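Local coordinates for purine nucleoside phosphorylase (Schistosoma mansoni, PDB 5KO5), which catalyses the reversible phosphorolysis of purine nucleosides such as inosine and guanosine to the free base and ribose 1-phosphate, at residues R269-L272 against L273-W276; L100-R103 against V104-L107; I257-E260 against K261-A264. One frame throughout, in Å; residues are numbered along the deposited sequence.

Contact 1: residues R269-L272 against L273-W276; sequences RADL and LQMW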
loop_
_atom_site.group_PDB
_atom_site.type_symbol
_atom_site.label_atom_id
_atom_site.label_comp_id
_atom_site.label_asym_id
_atom_site.label_seq_id
_atom_site.Cartn_x
_atom_site.Cartn_y
_atom_site.Cartn_z
ATOM N N ARG A 269 -29.141 2.784 15.241
ATOM C CA ARG A 269 -28.520 3.877 15.977
ATOM C C ARG A 269 -28.666 5.226 15.290
ATOM O O ARG A 269 -28.201 6.236 15.835
ATOM C CB ARG A 269 -27.027 3.591 16.198
ATOM C CG ARG A 269 -26.738 2.468 17.165
ATOM C CD ARG A 269 -27.083 2.862 18.590
ATOM N NE ARG A 269 -26.580 1.876 19.539
ATOM C CZ ARG A 269 -27.325 1.254 20.439
ATOM N NH1 ARG A 269 -28.618 1.548 20.562
ATOM N NH2 ARG A 269 -26.773 0.363 21.250
ATOM N N ALA A 270 -29.299 5.278 14.114
ATOM C CA ALA A 270 -29.315 6.499 13.311
ATOM C C ALA A 270 -29.941 7.675 14.057
ATOM O O ALA A 270 -29.421 8.798 14.007
ATOM C CB ALA A 270 -30.067 6.252 12.002
ATOM N N ASP A 271 -31.058 7.442 14.746
ATOM C CA ASP A 271 -31.760 8.552 15.380
ATOM C C ASP A 271 -30.992 9.081 16.581
ATOM O O ASP A 271 -30.942 10.300 16.807
ATOM C CB ASP A 271 -33.183 8.135 15.739
ATOM C CG ASP A 271 -34.021 7.882 14.516
ATOM O OD1 ASP A 271 -34.471 8.869 13.896
ATOM O OD2 ASP A 271 -34.229 6.699 14.174
ATOM N N LEU A 272 -30.384 8.185 17.360
ATOM C CA LEU A 272 -29.553 8.619 18.479
ATOM C C LEU A 272 -28.347 9.408 17.988
ATOM O O LEU A 272 -27.999 10.447 18.561
ATOM C CB LEU A 272 -29.103 7.408 19.290
ATOM C CG LEU A 272 -28.223 7.706 20.509
ATOM C CD1 LEU A 272 -28.948 8.608 21.507
ATOM C CD2 LEU A 272 -27.759 6.424 21.175
ATOM N N LEU A 273 -27.707 8.941 16.914
ATOM C CA LEU A 273 -26.551 9.648 16.384
ATOM C C LEU A 273 -26.940 11.019 15.842
ATOM O O LEU A 273 -26.191 11.990 16.006
ATOM C CB LEU A 273 -25.891 8.792 15.310
ATOM C CG LEU A 273 -24.607 9.340 14.705
ATOM C CD1 LEU A 273 -23.522 9.488 15.760
ATOM C CD2 LEU A 273 -24.141 8.418 13.590
ATOM N N GLN A 274 -28.114 11.127 15.214
ATOM C CA GLN A 274 -28.564 12.428 14.733
ATOM C C GLN A 274 -28.763 13.397 15.891
ATOM O O GLN A 274 -28.337 14.557 15.831
ATOM C CB GLN A 274 -29.867 12.298 13.945
ATOM C CG GLN A 274 -30.339 13.663 13.451
ATOM C CD GLN A 274 -31.835 13.758 13.230
ATOM O OE1 GLN A 274 -32.600 12.886 13.643
ATOM N NE2 GLN A 274 -32.262 14.827 12.567
ATOM N N MET A 275 -29.438 12.939 16.947
ATOM C CA MET A 275 -29.650 13.783 18.118
ATOM C C MET A 275 -28.313 14.203 18.721
ATOM O O MET A 275 -28.118 15.371 19.076
ATOM C CB MET A 275 -30.516 13.017 19.130
ATOM C CG MET A 275 -31.034 13.828 20.307
ATOM S SD MET A 275 -29.772 14.146 21.552
ATOM C CE MET A 275 -29.139 12.519 21.809
ATOM N N TRP A 276 -27.375 13.264 18.814
ATOM C CA TRP A 276 -26.074 13.552 19.406
ATOM C C TRP A 276 -25.344 14.622 18.609
ATOM O O TRP A 276 -24.850 15.610 19.168
ATOM C CB TRP A 276 -25.267 12.259 19.394
ATOM C CG TRP A 276 -24.006 12.250 20.185
ATOM C CD1 TRP A 276 -23.596 13.166 21.118
ATOM C CD2 TRP A 276 -23.006 11.233 20.154
ATOM N NE1 TRP A 276 -22.383 12.785 21.650
ATOM C CE2 TRP A 276 -22.003 11.598 21.077
ATOM C CE3 TRP A 276 -22.856 10.047 19.423
ATOM C CZ2 TRP A 276 -20.861 10.821 21.286
ATOM C CZ3 TRP A 276 -21.729 9.274 19.633
ATOM C CH2 TRP A 276 -20.744 9.664 20.559
HETATM O O HOH W 1 -32.963 12.203 16.224
HETATM O O HOH W 2 -35.248 11.439 14.850
#
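L272 and M275 meet on one flank of the helix, their side chains crossing obliquely: the CE methyl of M275 lies 3.9 Å from CD1 of L272. M275 leaves the backbone with CG anti to N (chi1 -170°), then bends at chi2 and chi3, and this double bend folds its methyl back toward L272 instead of letting the chain run outward. On the neighbouring flank D271 and Q274 are joined through water. One water sits between the backbone O of D271 and OE1 of Q274, 2.7 Å from the latter; a second lies 2.8 Å from OD1 of D271 and farther from the same OE1. The two side-chain oxygens, both acceptors, are thus bridged without touching. Beneath them run ordinary i to i+4 bonds, including W276 N to L272 O at 2.9 Å. L273 and W276 send their ends away from this turn. R269 NE is held by the carbonyl of G129, and W276 NE1 by that of A176, while the indole meets F185 edge-to-face. R269, L272 and L273 all lean on F131 of strand 131-139, and W276 also reaches V240 of strand 236-246, which packs this turn of helix 259-283 against the central sheet.

Contact 2: residues L100-R103 against V104-L107; sequences LPIR and VMKL. With EDO (1,2-ethanediol), chain E.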
loop_
_atom_site.group_PDB
_atom_site.type_symbol
_atom_site.label_atom_id
_atom_site.label_comp_id
_atom_site.label_asym_id
_atom_site.label_seq_id
_atom_site.Cartn_x
_atom_site.Cartn_y
_atom_site.Cartn_z
ATOM N N LEU A 100 -10.575 17.874 -3.226
ATOM C CA LEU A 100 -11.198 19.122 -3.663
ATOM C C LEU A 100 -12.402 19.511 -2.815
ATOM O O LEU A 100 -12.473 20.675 -2.388
ATOM C CB LEU A 100 -11.473 19.121 -5.175
ATOM C CG LEU A 100 -12.063 20.461 -5.634
ATOM C CD1 LEU A 100 -11.424 20.974 -6.917
ATOM C CD2 LEU A 100 -13.572 20.350 -5.796
ATOM N N PRO A 101 -13.365 18.626 -2.533
ATOM C CA PRO A 101 -14.518 19.063 -1.725
ATOM C C PRO A 101 -14.146 19.580 -0.349
ATOM O O PRO A 101 -14.786 20.523 0.139
ATOM C CB PRO A 101 -15.394 17.803 -1.657
ATOM C CG PRO A 101 -15.087 17.091 -2.930
ATOM C CD PRO A 101 -13.588 17.277 -3.092
ATOM N N ILE A 102 -13.150 18.968 0.307
ATOM C CA ILE A 102 -12.743 19.441 1.629
ATOM C C ILE A 102 -12.089 20.814 1.526
ATOM O O ILE A 102 -12.309 21.697 2.364
ATOM C CB ILE A 102 -11.793 18.431 2.295
ATOM C CG1 ILE A 102 -12.409 17.033 2.356
ATOM C CG2 ILE A 102 -11.422 18.927 3.686
ATOM C CD1 ILE A 102 -13.743 17.002 3.024
ATOM N N ARG A 103 -11.257 21.004 0.507
ATOM C CA ARG A 103 -10.654 22.315 0.297
ATOM C C ARG A 103 -11.693 23.370 -0.068
ATOM O O ARG A 103 -11.543 24.537 0.316
ATOM C CB ARG A 103 -9.547 22.191 -0.740
ATOM C CG ARG A 103 -8.387 21.418 -0.148
ATOM C CD ARG A 103 -7.240 21.163 -1.115
ATOM N NE ARG A 103 -6.133 20.575 -0.361
ATOM C CZ ARG A 103 -5.092 19.965 -0.907
ATOM N NH1 ARG A 103 -4.985 19.875 -2.230
ATOM N NH2 ARG A 103 -4.160 19.436 -0.123
ATOM N N VAL A 104 -12.750 22.980 -0.785
ATOM C CA VAL A 104 -13.868 23.894 -1.005
ATOM C C VAL A 104 -14.518 24.264 0.322
ATOM O O VAL A 104 -14.813 25.436 0.574
ATOM C CB VAL A 104 -14.865 23.279 -2.003
ATOM C CG1 VAL A 104 -16.153 24.093 -2.051
ATOM C CG2 VAL A 104 -14.215 23.201 -3.386
ATOM N N MET A 105 -14.747 23.277 1.196
ATOM C CA MET A 105 -15.243 23.598 2.533
ATOM C C MET A 105 -14.365 24.641 3.207
ATOM O O MET A 105 -14.877 25.588 3.809
ATOM C CB MET A 105 -15.298 22.350 3.408
ATOM C CG MET A 105 -16.408 21.391 3.053
ATOM S SD MET A 105 -16.440 20.086 4.289
ATOM C CE MET A 105 -17.794 19.073 3.679
ATOM N N LYS A 106 -13.040 24.489 3.111
ATOM C CA LYS A 106 -12.146 25.451 3.745
ATOM C C LYS A 106 -12.375 26.851 3.192
ATOM O O LYS A 106 -12.502 27.815 3.953
ATOM C CB LYS A 106 -10.688 25.023 3.554
ATOM C CG LYS A 106 -9.657 26.027 4.114
ATOM C CD LYS A 106 -9.603 25.992 5.644
ATOM C CE LYS A 106 -8.797 27.133 6.243
ATOM N NZ LYS A 106 -7.371 27.119 5.855
ATOM N N LEU A 107 -12.448 26.975 1.860
ATOM C CA LEU A 107 -12.664 28.283 1.251
ATOM C C LEU A 107 -14.038 28.848 1.575
ATOM O O LEU A 107 -14.214 30.072 1.569
ATOM C CB LEU A 107 -12.463 28.220 -0.263
ATOM C CG LEU A 107 -11.039 27.838 -0.682
ATOM C CD1 LEU A 107 -10.890 27.944 -2.183
ATOM C CD2 LEU A 107 -10.004 28.696 0.017
HETATM C C1 EDO E . -6.763 28.134 2.174
HETATM O O1 EDO E . -6.240 27.355 3.261
HETATM C C2 EDO E . -7.024 29.567 2.619
HETATM O O2 EDO E . -8.229 29.636 3.397
#
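From L100 to L107 the backbone is alpha-helical, with V104, M105, K106 and L107 each donating N-H to the carbonyl four residues back, the shortest being V104 N to L100 O at 2.8 Å. P101, having no N-H to give to the preceding turn, leaves a kink there but still accepts from M105 N. L100 and V104 make the main side-chain contact one turn apart: CD2 of the leucine lies 3.8 Å from CG2 of the valine, the two chains set at a slant. V104 has CG1 anti to its own N (chi1 170°), which leaves CG2 on the side of the previous turn, where it also rests 3.2 Å from O of L100. On another flank, I102 CD1 and M105 SD approach more loosely, at 4.3 Å; the methionine is extended beyond CG, and its CG lies 3.4 Å from O of P101. K106 bends at chi2 and chi4 to bring NZ within 2.8 Å of O1 of a 1,2-ethanediol, probably a crystallisation additive, to which it donates; NZ also bonds the carbonyl of C233. The CD2 methyl of L107 lies alongside the same diol, 3.9 Å from its O2. R103 stretches out from CG to NE and gives NH1 to the carbonyl of A7. Helix 95-108 is wedged here between several elements: V104 and L107 face helix 9-23, I102 and R103 meet I229 of helix 224-232, and P101 and M105 lie on M83 of strand 78-84, which has a sheet neighbour on each side.

Contact 3: residues I257-E260 against K261-A264; sequences INHE and KVLA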
loop_
_atom_site.group_PDB
_atom_site.type_symbol
_atom_site.label_atom_id
_atom_site.label_comp_id
_atom_site.label_asym_id
_atom_site.label_seq_id
_atom_site.Cartn_x
_atom_site.Cartn_y
_atom_site.Cartn_z
ATOM N N ILE A 257 -19.366 -11.152 7.884
ATOM C CA ILE A 257 -19.592 -9.708 7.869
ATOM C C ILE A 257 -20.371 -9.384 6.604
ATOM O O ILE A 257 -20.084 -9.938 5.536
ATOM C CB ILE A 257 -18.246 -8.960 7.876
ATOM C CG1 ILE A 257 -17.343 -9.444 9.025
ATOM C CG2 ILE A 257 -18.474 -7.453 7.946
ATOM C CD1 ILE A 257 -15.953 -8.802 9.027
ATOM N N ASN A 258 -21.352 -8.488 6.702
ATOM C CA ASN A 258 -22.283 -8.310 5.599
ATOM C C ASN A 258 -22.820 -6.881 5.591
ATOM O O ASN A 258 -23.179 -6.347 6.642
ATOM C CB ASN A 258 -23.405 -9.347 5.767
ATOM C CG ASN A 258 -24.529 -9.157 4.797
ATOM O OD1 ASN A 258 -25.477 -8.438 5.081
ATOM N ND2 ASN A 258 -24.444 -9.817 3.648
ATOM N N HIS A 259 -22.875 -6.263 4.402
ATOM C CA HIS A 259 -23.294 -4.862 4.328
ATOM C C HIS A 259 -24.745 -4.676 4.775
ATOM O O HIS A 259 -25.092 -3.628 5.333
ATOM C CB HIS A 259 -23.062 -4.283 2.918
ATOM C CG HIS A 259 -23.246 -2.797 2.842
ATOM N ND1 HIS A 259 -22.493 -1.916 3.588
ATOM C CD2 HIS A 259 -24.105 -2.038 2.121
ATOM C CE1 HIS A 259 -22.877 -0.679 3.328
ATOM N NE2 HIS A 259 -23.854 -0.725 2.440
ATOM N N GLU A 260 -25.609 -5.665 4.519
ATOM C CA GLU A 260 -26.989 -5.567 4.995
ATOM C C GLU A 260 -27.041 -5.569 6.519
ATOM O O GLU A 260 -27.821 -4.816 7.123
ATOM C CB GLU A 260 -27.852 -6.694 4.414
ATOM C CG GLU A 260 -27.990 -6.697 2.897
ATOM C CD GLU A 260 -26.837 -7.406 2.200
ATOM O OE1 GLU A 260 -25.863 -6.727 1.818
ATOM O OE2 GLU A 260 -26.905 -8.645 2.041
ATOM N N LYS A 261 -26.228 -6.408 7.162
ATOM C CA LYS A 261 -26.164 -6.385 8.620
ATOM C C LYS A 261 -25.585 -5.071 9.114
ATOM O O LYS A 261 -26.056 -4.511 10.115
ATOM C CB LYS A 261 -25.351 -7.573 9.140
ATOM C CG LYS A 261 -26.046 -8.905 8.923
ATOM C CD LYS A 261 -25.487 -10.003 9.817
ATOM C CE LYS A 261 -24.172 -10.548 9.291
ATOM N NZ LYS A 261 -23.674 -11.673 10.136
ATOM N N VAL A 262 -24.581 -4.548 8.409
ATOM C CA VAL A 262 -24.006 -3.256 8.772
ATOM C C VAL A 262 -25.076 -2.176 8.728
ATOM O O VAL A 262 -25.235 -1.399 9.674
ATOM C CB VAL A 262 -22.822 -2.923 7.847
ATOM C CG1 VAL A 262 -22.367 -1.469 8.038
ATOM C CG2 VAL A 262 -21.664 -3.884 8.103
ATOM N N LEU A 263 -25.833 -2.122 7.630
ATOM C CA LEU A 263 -26.843 -1.083 7.478
ATOM C C LEU A 263 -27.952 -1.217 8.511
ATOM O O LEU A 263 -28.564 -0.214 8.891
ATOM C CB LEU A 263 -27.425 -1.103 6.064
ATOM C CG LEU A 263 -26.497 -0.594 4.962
ATOM C CD1 LEU A 263 -27.185 -0.675 3.610
ATOM C CD2 LEU A 263 -26.050 0.835 5.268
ATOM N N ALA A 264 -28.246 -2.446 8.963
ATOM C CA ALA A 264 -29.258 -2.617 10.002
ATOM C C ALA A 264 -28.791 -2.031 11.328
ATOM O O ALA A 264 -29.600 -1.491 12.092
ATOM C CB ALA A 264 -29.616 -4.096 10.155
#
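OD1 of N258 is gripped by two backbone N-H groups of the first helical turn: K261 N, 3.0 Å away, approaches in the carbonyl plane on a lone pair, and E260 N adds a weak bond at 2.8 Å whose N-H angle is only 115°. This makes N258 the N-cap of helix 259-283. With CG anti to the backbone N (chi1 172°), its amide turns back over the start of the helix and covers N-H groups that have no preceding turn to bond to. The other end of the amide is used as well: ND2 donates at 3.2 Å to OE2 of E260; OE2 lies close to the plane of the N258 amide, while the N-H reaches the carboxylate from above its plane. E260 bends at chi2 to come round to it, and its negative charge near the helix N-terminus should be favourable. K261 passes across N258 at about a right angle, CE of K261 3.8 Å from CB of N258, on its way to the carbonyl of S256, which NZ holds. One turn on, L263 lies over a face of the H259 ring in a CH-pi contact, its CG 4.0 Å from the ring centroid and offset toward the rim; CD1 of L263 comes to 3.5 Å from NE2 of H259. V262 N bonds the carbonyl of N258, and its CG2 sits 3.2 Å from that same oxygen. I257 and V262 both touch the bound cytosine, so the cap directly adjoins the base pocket. The H259 ring also meets F161 of the second subunit and rests on Y202, while I257 contacts N245 and V262 contacts A244, both on strand 236-246, where the helix start packs beside the sheet.

In the fold
Contact 2 comes first along the chain, on helix 95-108, followed by contact 3 at the start of helix 259-283 and contact 1 further along that same helix. Contacts 1 and 3 have centres about 18 Å apart and nearest atoms about 5 Å apart, without touching. Contact 2 lies across the chain's centre from contact 3, their centres about 31 Å apart, and about 26 Å from contact 1. All three pack on the mixed sheet: contact 2 on strand 78-84, the other two on strand 236-246. One long helix therefore runs from the base pocket and subunit interface to plain packing on the sheet, while contact 2 sits on a separate helix.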